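Local structure of D,D-dipeptidase/D,D-carboxypeptidase (Enterococcus faecalis, 4MUQ) at residues I68-S72 with I123-P128; Y197-Y203 with E214-V218. The protein is a zinc-dependent D,D-peptidase of vancomycin resistance that probably cleaves D-Ala-D-Ala and acts as a carboxypeptidase on cell-wall precursors ending in it. All coordinates share one frame; numbering follows the deposited sequence.

Interaction 1 of 2, residues I68-S72 with I123-P128. With 2D8 ((2R)-3-[(R)-[(1S)-1-aminoethyl](hydroxy)phosphoryl]-2-methylpropanoic acid), chain D; LY0 ((2R)-3-[(R)-[(1R)-1-aminoethyl](hydroxy)phosphoryl]-2-methylpropanoic acid), chain C.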
loop_
_atom_site.group_PDB
_atom_site.type_symbol
_atom_site.label_atom_id
_atom_site.label_comp_id
_atom_site.label_asym_id
_atom_site.label_seq_id
_atom_site.Cartn_x
_atom_site.Cartn_y
_atom_site.Cartn_z
ATOM N N ILE A 68 2.902 15.027 -13.493
ATOM C CA ILE A 68 3.160 14.370 -12.217
ATOM C C ILE A 68 4.454 13.593 -12.309
ATOM O O ILE A 68 4.665 12.833 -13.254
ATOM C CB ILE A 68 2.035 13.395 -11.815
ATOM C CG1 ILE A 68 0.731 14.159 -11.580
ATOM C CG2 ILE A 68 2.426 12.607 -10.560
ATOM C CD1 ILE A 68 -0.489 13.266 -11.405
ATOM N N VAL A 69 5.327 13.791 -11.330
ATOM C CA VAL A 69 6.570 13.043 -11.299
ATOM C C VAL A 69 6.682 12.180 -10.046
ATOM O O VAL A 69 6.227 12.567 -8.958
ATOM C CB VAL A 69 7.792 13.966 -11.414
ATOM C CG1 VAL A 69 7.772 14.712 -12.745
ATOM C CG2 VAL A 69 7.825 14.934 -10.263
ATOM N N PRO A 70 7.269 10.988 -10.205
ATOM C CA PRO A 70 7.563 10.169 -9.034
ATOM C C PRO A 70 8.774 10.771 -8.343
ATOM O O PRO A 70 9.758 11.117 -9.000
ATOM C CB PRO A 70 7.874 8.800 -9.634
ATOM C CG PRO A 70 8.395 9.092 -10.995
ATOM C CD PRO A 70 7.670 10.331 -11.463
ATOM N N VAL A 71 8.669 10.950 -7.038
ATOM C CA VAL A 71 9.702 11.587 -6.239
ATOM C C VAL A 71 10.485 10.544 -5.449
ATOM O O VAL A 71 11.705 10.641 -5.319
ATOM C CB VAL A 71 9.094 12.648 -5.271
ATOM C CG1 VAL A 71 10.154 13.182 -4.308
ATOM C CG2 VAL A 71 8.461 13.786 -6.050
ATOM N N SER A 72 9.784 9.545 -4.926
ATOM C CA SER A 72 10.433 8.495 -4.152
ATOM C C SER A 72 9.578 7.253 -4.203
ATOM O O SER A 72 8.380 7.319 -3.930
ATOM C CB SER A 72 10.600 8.932 -2.696
ATOM O OG SER A 72 11.369 7.981 -1.983
ATOM N N ILE A 123 11.662 20.612 -6.421
ATOM C CA ILE A 123 10.695 19.833 -5.657
ATOM C C ILE A 123 11.289 19.433 -4.312
ATOM O O ILE A 123 12.407 18.915 -4.257
ATOM C CB ILE A 123 10.298 18.558 -6.429
ATOM C CG1 ILE A 123 9.595 18.923 -7.741
ATOM C CG2 ILE A 123 9.430 17.644 -5.568
ATOM C CD1 ILE A 123 9.416 17.751 -8.687
ATOM N N ASP A 124 10.559 19.683 -3.227
ATOM C CA ASP A 124 11.035 19.272 -1.913
ATOM C C ASP A 124 10.919 17.762 -1.787
ATOM O O ASP A 124 9.833 17.199 -1.896
ATOM C CB ASP A 124 10.270 19.966 -0.786
ATOM C CG ASP A 124 11.019 19.917 0.534
ATOM O OD1 ASP A 124 11.611 20.949 0.926
ATOM O OD2 ASP A 124 11.033 18.836 1.163
ATOM N N PHE A 125 12.059 17.115 -1.574
ATOM C CA PHE A 125 12.120 15.661 -1.510
ATOM C C PHE A 125 11.315 15.071 -0.351
ATOM O O PHE A 125 10.653 14.043 -0.513
ATOM C CB PHE A 125 13.575 15.204 -1.417
ATOM C CG PHE A 125 13.730 13.719 -1.257
ATOM C CD1 PHE A 125 13.623 12.880 -2.355
ATOM C CD2 PHE A 125 13.980 13.162 -0.009
ATOM C CE1 PHE A 125 13.763 11.508 -2.215
ATOM C CE2 PHE A 125 14.117 11.794 0.141
ATOM C CZ PHE A 125 14.013 10.966 -0.965
ATOM N N ILE A 126 11.382 15.714 0.814
ATOM C CA ILE A 126 10.697 15.220 2.010
ATOM C C ILE A 126 9.195 15.523 1.977
ATOM O O ILE A 126 8.371 14.683 2.336
ATOM C CB ILE A 126 11.357 15.752 3.319
ATOM C CG1 ILE A 126 12.468 14.797 3.773
ATOM C CG2 ILE A 126 10.325 15.954 4.435
ATOM C CD1 ILE A 126 12.826 14.921 5.244
ATOM N N ARG A 127 8.841 16.718 1.520
ATOM C CA ARG A 127 7.434 17.097 1.423
ATOM C C ARG A 127 7.088 17.738 0.086
ATOM O O ARG A 127 6.933 18.951 -0.029
ATOM C CB ARG A 127 6.935 17.919 2.630
ATOM C CG ARG A 127 7.746 19.099 3.173
ATOM C CD ARG A 127 7.600 20.440 2.413
ATOM N NE ARG A 127 6.298 21.129 2.202
ATOM C CZ ARG A 127 5.065 20.805 2.611
ATOM N NH1 ARG A 127 4.781 19.736 3.331
ATOM N NH2 ARG A 127 4.068 21.612 2.277
ATOM N N PRO A 128 6.954 16.893 -0.954
ATOM C CA PRO A 128 6.665 17.376 -2.313
ATOM C C PRO A 128 5.252 17.921 -2.476
ATOM O O PRO A 128 4.339 17.496 -1.760
ATOM C CB PRO A 128 6.846 16.123 -3.178
ATOM C CG PRO A 128 6.645 14.980 -2.254
ATOM C CD PRO A 128 7.128 15.428 -0.907
HETATM C C4 2D8 D . 7.196 9.570 5.114
HETATM C C5 2D8 D . 6.801 8.144 5.325
HETATM C C6 2D8 D . 8.036 7.255 5.323
HETATM C C7 2D8 D . 6.033 8.054 6.631
HETATM N N1 2D8 D . 8.702 11.967 2.056
HETATM P P 2D8 D . 7.514 10.012 3.383
HETATM C C1 2D8 D . 9.868 11.027 3.980
HETATM C C2 2D8 D . 8.560 11.495 3.373
HETATM O O31 2D8 D . 8.236 8.819 2.714
HETATM O O32 2D8 D . 6.224 10.286 2.544
HETATM O O61 2D8 D . 7.897 6.123 4.892
HETATM O O62 2D8 D . 9.084 7.685 5.774
HETATM P P LY0 C . 7.520 10.012 3.378
HETATM C C1 LY0 C . 9.879 10.997 3.992
HETATM N N1 LY0 C . 8.110 12.526 4.036
HETATM C C2 LY0 C . 8.623 11.455 3.279
HETATM C C4 LY0 C . 7.205 9.576 5.112
HETATM C C5 LY0 C . 6.804 8.148 5.324
HETATM C C6 LY0 C . 8.036 7.257 5.323
HETATM C C7 LY0 C . 6.034 8.056 6.629
HETATM O O31 LY0 C . 8.221 8.808 2.709
HETATM O O32 LY0 C . 6.225 10.284 2.546
HETATM O O61 LY0 C . 7.896 6.123 4.892
HETATM O O62 LY0 C . 9.084 7.685 5.774
#
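The backbones of V71 and F125 approach to 6.7 Å between their CA atoms, and no hydrogen bond crosses between them, where the outermost strand 68-72 of the zinc-binding sheet in this Hedgehog/DD-peptidase fold meets the loop that follows strand 113-118. Mostly apolar side-chain contacts join the two, and V71 stands in the middle with its branches divided. With CG1 anti to the backbone N (chi1 173°), this methyl reaches the F125 ring, 4.0 Å from CD1, while CG2 drops between two other loop residues, 4.0 Å from I123 CG2 and equally far from P128 CB. One step back along the strand face, V69 CG2 meets I123 CD1 at 3.6 Å, the closest approach across the contact, so that I123 spends one methyl on each valine. The F125 ring reaches the end of the strand, where CE1 lies 3.8 Å from V71 O and also touches S72 CB. F125 also touches I83 of helix 77-91. V71 and S72 both face D115, a zinc ligand, in a classic beta bulge, and S72 OG is hydrogen-bonded to R75, which in turn binds the phosphinate inhibitor. With the S72 side chain close to those of the zinc ligands D115 and H108, the strand end lies in the second shell of the metal site. The loop turns sharply after D124, whose OD2 accepts from R127 N in an Asx motif; the N-H...O angle is 166° and the donor approaches on the anti side, tilted out of the carboxylate plane. A weaker bond comes from I126 N. This turn presents I126 to the bound dipeptide analog, as part of the pocket. In both stereoisomers of the inhibitor, the amino nitrogen N1 lies 2.8 Å from the carbonyl oxygen I126 O.

Interaction 2 of 2, residues Y197-Y203 with E214-V218; sequences YLEDNKY and EIYYV
At the edge of the C-terminal antiparallel sheet, the loop leading into strand 203-205 lies along strand 213-219; only Y203 pairs with it as a strand residue. Y203 and I215 form a hydrogen-bonded pair, Y203 N giving to I215 O at 2.8 Å and I215 N to Y203 O at 2.9 Å. Farther along, Y217 N donates to Y197 O at 2.8 Å, with an N-H...O angle of 168°. Between these bonds the chain makes a type I beta turn, L198-N201, closed by N201 N to L198 O, and N201 OD1 takes L198 N from above its carbonyl plane. The Y216 ring lies between the side chains of E199 and K202, its CG set between the backbone N and carbonyl carbon (chi1 62°). E199 lays CG over one ring face 4.2 Å from the centroid in a CH-pi contact, while K202 runs alongside Y216, CE 3.5 Å from CE2. L198 CD2 meets Y217 at the ring edge, and one water bridges E199 N and Y217 O. The carboxylates find partners beyond the contact: E199 with K228, E214 with R251. Y216 also packs on strands 224-230 and 244-250, whereas I215 and Y203, facing the other way, rest on I179 of helix 176-183.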
loop_
_atom_site.group_PDB
_atom_site.type_symbol
_atom_site.label_atom_id
_atom_site.label_comp_id
_atom_site.label_asym_id
_atom_site.label_seq_id
_atom_site.Cartn_x
_atom_site.Cartn_y
_atom_site.Cartn_z
ATOM N N TYR A 197 -14.642 -10.454 9.241
ATOM C CA TYR A 197 -15.145 -11.320 8.178
ATOM C C TYR A 197 -14.281 -12.568 8.011
ATOM O O TYR A 197 -13.258 -12.540 7.331
ATOM C CB TYR A 197 -15.220 -10.549 6.858
ATOM C CG TYR A 197 -16.200 -9.401 6.893
ATOM C CD1 TYR A 197 -17.544 -9.601 6.603
ATOM C CD2 TYR A 197 -15.789 -8.123 7.235
ATOM C CE1 TYR A 197 -18.445 -8.559 6.646
ATOM C CE2 TYR A 197 -16.690 -7.079 7.288
ATOM C CZ TYR A 197 -18.012 -7.302 6.981
ATOM O OH TYR A 197 -18.905 -6.257 7.028
ATOM N N LEU A 198 -14.693 -13.664 8.636
ATOM C CA LEU A 198 -13.962 -14.924 8.537
ATOM C C LEU A 198 -14.496 -15.740 7.368
ATOM O O LEU A 198 -15.401 -15.297 6.667
ATOM C CB LEU A 198 -14.094 -15.705 9.837
ATOM C CG LEU A 198 -13.784 -14.849 11.062
ATOM C CD1 LEU A 198 -14.043 -15.628 12.331
ATOM C CD2 LEU A 198 -12.345 -14.386 11.008
ATOM N N GLU A 199 -13.945 -16.929 7.148
ATOM C CA GLU A 199 -14.329 -17.709 5.973
ATOM C C GLU A 199 -15.814 -18.055 5.945
ATOM O O GLU A 199 -16.413 -18.191 4.875
ATOM C CB GLU A 199 -13.497 -18.980 5.863
ATOM C CG GLU A 199 -13.735 -19.739 4.573
ATOM C CD GLU A 199 -12.939 -21.016 4.507
ATOM O OE1 GLU A 199 -12.059 -21.199 5.374
ATOM O OE2 GLU A 199 -13.192 -21.829 3.594
ATOM N N ASP A 200 -16.412 -18.174 7.124
ATOM C CA ASP A 200 -17.820 -18.534 7.203
ATOM C C ASP A 200 -18.739 -17.313 7.246
ATOM O O ASP A 200 -19.959 -17.449 7.311
ATOM C CB ASP A 200 -18.070 -19.484 8.373
ATOM C CG ASP A 200 -17.418 -20.842 8.166
ATOM O OD1 ASP A 200 -17.263 -21.256 6.996
ATOM O OD2 ASP A 200 -17.058 -21.495 9.169
ATOM N N ASN A 201 -18.146 -16.123 7.205
ATOM C CA ASN A 201 -18.900 -14.897 6.950
ATOM C C ASN A 201 -18.051 -13.915 6.143
ATOM O O ASN A 201 -17.596 -12.882 6.641
ATOM C CB ASN A 201 -19.466 -14.268 8.236
ATOM C CG ASN A 201 -18.388 -13.736 9.170
ATOM O OD1 ASN A 201 -17.404 -14.418 9.465
ATOM N ND2 ASN A 201 -18.569 -12.501 9.634
ATOM N N LYS A 202 -17.824 -14.271 4.883
ATOM C CA LYS A 202 -16.971 -13.493 3.995
ATOM C C LYS A 202 -17.554 -12.116 3.706
ATOM O O LYS A 202 -18.769 -11.918 3.765
ATOM C CB LYS A 202 -16.773 -14.241 2.678
ATOM C CG LYS A 202 -16.127 -15.608 2.811
ATOM C CD LYS A 202 -15.864 -16.223 1.436
ATOM C CE LYS A 202 -15.223 -17.600 1.548
ATOM N NZ LYS A 202 -16.222 -18.695 1.528
ATOM N N TYR A 203 -16.675 -11.169 3.397
ATOM C CA TYR A 203 -17.089 -9.853 2.922
ATOM C C TYR A 203 -17.376 -9.944 1.428
ATOM O O TYR A 203 -16.593 -10.531 0.679
ATOM C CB TYR A 203 -15.989 -8.808 3.184
ATOM C CG TYR A 203 -16.368 -7.408 2.740
ATOM C CD1 TYR A 203 -17.035 -6.540 3.600
ATOM C CD2 TYR A 203 -16.084 -6.964 1.454
ATOM C CE1 TYR A 203 -17.390 -5.266 3.197
ATOM C CE2 TYR A 203 -16.444 -5.686 1.038
ATOM C CZ TYR A 203 -17.087 -4.846 1.915
ATOM O OH TYR A 203 -17.447 -3.580 1.504
ATOM N N GLU A 214 -15.048 -11.824 -3.133
ATOM C CA GLU A 214 -15.190 -12.086 -1.707
ATOM C C GLU A 214 -13.853 -11.943 -1.012
ATOM O O GLU A 214 -12.808 -12.293 -1.574
ATOM C CB GLU A 214 -15.753 -13.482 -1.458
ATOM C CG GLU A 214 -17.212 -13.626 -1.835
ATOM C CD GLU A 214 -17.795 -14.944 -1.379
ATOM O OE1 GLU A 214 -17.418 -15.986 -1.952
ATOM O OE2 GLU A 214 -18.625 -14.935 -0.445
ATOM N N ILE A 215 -13.885 -11.412 0.205
ATOM C CA ILE A 215 -12.677 -11.181 0.989
ATOM C C ILE A 215 -12.900 -11.704 2.404
ATOM O O ILE A 215 -13.978 -11.515 2.983
ATOM C CB ILE A 215 -12.364 -9.689 1.072
ATOM C CG1 ILE A 215 -12.210 -9.107 -0.328
ATOM C CG2 ILE A 215 -11.079 -9.445 1.848
ATOM C CD1 ILE A 215 -12.137 -7.610 -0.342
ATOM N N TYR A 216 -11.897 -12.379 2.955
ATOM C CA TYR A 216 -12.000 -12.850 4.332
ATOM C C TYR A 216 -10.643 -12.958 5.010
ATOM O O TYR A 216 -9.598 -13.030 4.354
ATOM C CB TYR A 216 -12.794 -14.167 4.437
ATOM C CG TYR A 216 -12.211 -15.358 3.706
ATOM C CD1 TYR A 216 -11.468 -16.320 4.385
ATOM C CD2 TYR A 216 -12.422 -15.532 2.344
ATOM C CE1 TYR A 216 -10.949 -17.416 3.725
ATOM C CE2 TYR A 216 -11.906 -16.626 1.674
ATOM C CZ TYR A 216 -11.168 -17.564 2.373
ATOM O OH TYR A 216 -10.652 -18.656 1.714
ATOM N N TYR A 217 -10.681 -12.952 6.337
ATOM C CA TYR A 217 -9.491 -13.036 7.163
ATOM C C TYR A 217 -9.322 -14.451 7.697
ATOM O O TYR A 217 -10.303 -15.115 8.027
ATOM C CB TYR A 217 -9.620 -12.055 8.329
ATOM C CG TYR A 217 -8.551 -12.199 9.385
ATOM C CD1 TYR A 217 -7.273 -11.684 9.187
ATOM C CD2 TYR A 217 -8.823 -12.836 10.585
ATOM C CE1 TYR A 217 -6.303 -11.811 10.156
ATOM C CE2 TYR A 217 -7.856 -12.967 11.556
ATOM C CZ TYR A 217 -6.595 -12.448 11.333
ATOM O OH TYR A 217 -5.635 -12.581 12.310
ATOM N N VAL A 218 -8.071 -14.902 7.763
ATOM C CA VAL A 218 -7.718 -16.193 8.334
ATOM C C VAL A 218 -6.602 -15.971 9.347
ATOM O O VAL A 218 -5.516 -15.532 8.981
ATOM C CB VAL A 218 -7.216 -17.173 7.251
ATOM C CG1 VAL A 218 -6.823 -18.505 7.874
ATOM C CG2 VAL A 218 -8.273 -17.382 6.178
HETATM O O HOH W 1 -11.337 -17.601 8.576
#

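In the fold
Interaction 1 closes before interaction 2 opens along the chain, and the two lie on opposite sides of its centre, 38 Å apart between centres and about 26 Å between nearest atoms. They share no strand: 68-72 is an outermost strand of the sheet that also holds 113-118, 168-171 and 148-150, while 203-205 is an outermost strand of the later sheet with 213-219, 244-250 and 234-239. Both sheets are antiparallel with strand order 1-2-4-3. Interaction 1 belongs to the peptidase part, beside zinc and inhibitor; interaction 2 joins the edge of the C-terminal sheet to the loop leading into it, away from the annotated sites. Helices 176-183 and 187-194 lie between the two sheets in sequence.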